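Local coordinates for response regulator receiver domain protein (CheY) (Rhodospirillum rubrum, PDB 3HEB) that probably acts as a phosphorylation-dependent signalling switch, as a CheY-like receiver domain of a bacterial response regulator, at residues R54-G58 and R59-V63. Sequence-based numbering, arbitrary orientation.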
loop_
_atom_site.group_PDB
_atom_site.type_symbol
_atom_site.label_atom_id
_atom_site.label_comp_id
_atom_site.label_asym_id
_atom_site.label_seq_id
_atom_site.Cartn_x
_atom_site.Cartn_y
_atom_site.Cartn_z
ATOM N N ARG A 54 9.999 7.127 19.951
ATOM C CA ARG A 54 11.070 7.999 19.500
ATOM C C ARG A 54 12.215 7.267 18.826
ATOM O O ARG A 54 12.913 7.835 17.997
ATOM C CB ARG A 54 11.560 8.865 20.660
ATOM C CG ARG A 54 10.623 10.044 20.895
ATOM C CD ARG A 54 11.031 10.898 22.069
ATOM N NE ARG A 54 10.884 10.175 23.323
ATOM C CZ ARG A 54 10.903 10.748 24.520
ATOM N NH1 ARG A 54 11.061 12.063 24.624
ATOM N NH2 ARG A 54 10.753 10.009 25.613
ATOM N N VAL A 55 12.402 6.001 19.168
ATOM C CA VAL A 55 13.450 5.201 18.546
ATOM C C VAL A 55 13.190 5.086 17.048
ATOM O O VAL A 55 14.122 4.933 16.261
ATOM C CB VAL A 55 13.487 3.780 19.130
ATOM C CG1 VAL A 55 14.157 3.791 20.494
ATOM C CG2 VAL A 55 12.070 3.241 19.242
ATOM N N SER A 56 11.917 5.166 16.667
ATOM C CA SER A 56 11.511 5.062 15.269
ATOM C C SER A 56 11.580 6.371 14.484
ATOM O O SER A 56 11.524 6.352 13.252
ATOM C CB SER A 56 10.082 4.503 15.168
ATOM O OG SER A 56 10.032 3.109 15.428
ATOM N N ALA A 57 11.684 7.498 15.189
ATOM C CA ALA A 57 11.761 8.816 14.557
ATOM C C ALA A 57 12.810 8.916 13.448
ATOM O O ALA A 57 14.012 8.707 13.674
ATOM C CB ALA A 57 12.036 9.868 15.611
ATOM N N GLY A 58 12.358 9.243 12.244
ATOM C CA GLY A 58 13.277 9.374 11.123
ATOM C C GLY A 58 13.677 8.067 10.461
ATOM O O GLY A 58 14.514 8.053 9.556
ATOM N N ARG A 59 13.094 6.963 10.909
ATOM C CA ARG A 59 13.410 5.672 10.320
ATOM C C ARG A 59 12.604 5.424 9.053
ATOM O O ARG A 59 11.455 5.868 8.918
ATOM C CB ARG A 59 13.118 4.535 11.293
ATOM C CG ARG A 59 14.157 4.301 12.367
ATOM C CD ARG A 59 13.685 3.161 13.269
ATOM N NE ARG A 59 14.690 2.738 14.236
ATOM C CZ ARG A 59 14.466 1.853 15.203
ATOM N NH1 ARG A 59 13.261 1.297 15.335
ATOM N NH2 ARG A 59 15.451 1.513 16.031
ATOM N N ALA A 60 13.221 4.705 8.127
ATOM C CA ALA A 60 12.575 4.352 6.880
ATOM C C ALA A 60 12.429 2.848 6.995
ATOM O O ALA A 60 13.401 2.118 6.828
ATOM C CB ALA A 60 13.459 4.726 5.691
ATOM N N GLN A 61 11.218 2.387 7.286
ATOM C CA GLN A 61 10.973 0.960 7.468
ATOM C C GLN A 61 9.618 0.490 6.950
ATOM O O GLN A 61 8.632 1.212 7.017
ATOM C CB GLN A 61 11.075 0.642 8.959
ATOM C CG GLN A 61 10.260 1.624 9.787
ATOM C CD GLN A 61 10.427 1.450 11.270
ATOM O OE1 GLN A 61 11.376 0.827 11.727
ATOM N NE2 GLN A 61 9.504 2.027 12.037
ATOM N N LEU A 62 9.588 -0.732 6.428
ATOM C CA LEU A 62 8.356 -1.342 5.936
ATOM C C LEU A 62 8.100 -2.475 6.925
ATOM O O LEU A 62 9.032 -3.178 7.314
ATOM C CB LEU A 62 8.541 -1.931 4.529
ATOM C CG LEU A 62 7.368 -2.815 4.064
ATOM C CD1 LEU A 62 6.442 -2.014 3.164
ATOM C CD2 LEU A 62 7.879 -4.007 3.311
ATOM N N VAL A 63 6.851 -2.658 7.337
ATOM C CA VAL A 63 6.556 -3.724 8.278
ATOM C C VAL A 63 5.607 -4.789 7.749
ATOM O O VAL A 63 4.516 -4.487 7.251
ATOM C CB VAL A 63 5.980 -3.161 9.595
ATOM C CG1 VAL A 63 6.968 -2.187 10.220
ATOM C CG2 VAL A 63 4.679 -2.464 9.333
#
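R59 folds its side chain back over V55 and S56 across a type II beta turn, S56 to R59, which leads the chain into strand 61-65, the central strand of the parallel five-stranded sheet in this CheY-like receiver domain. The turn is closed by R59 N bonding to S56 O at 2.9 Å, with an N-H...O angle of 154°. G58 occupies its third position with phi 81°, where a CB would collide with the carbonyl oxygen of A57. The close packing lies along the arginine chain. With CG anti to its own carbonyl carbon (chi1 -79°) and the chain extended from CG to NE, R59 runs back alongside the turn; its CD reaches S56 CA at 3.5 Å. The guanidinium then lies with one face over V55 O, which lies 3.0 Å above its plane, displaced from the centre of the group. That approach is poorly angled for a hydrogen bond from NE, whereas NH1 bonds to Y45 O of helix 39-47. Truncating R59 to an alanine removes the guanidinium, which would probably leave Y45 O without this donor and V55 O uncovered. The fit is looser at the side chain of exposed V55, whose CB stays 4.3 Å from R59 NH2. On the buried side, S56 OG is hydrogen-bonded to L46 O, a second link to helix 39-47. Q61, the first strand residue, has its CB pointing toward the turn and its chain extended beyond CG; its NE2 bonds weakly to S90 OG and merely packs against S56 OG, 3.6 Å away, with no hydrogen bond between them.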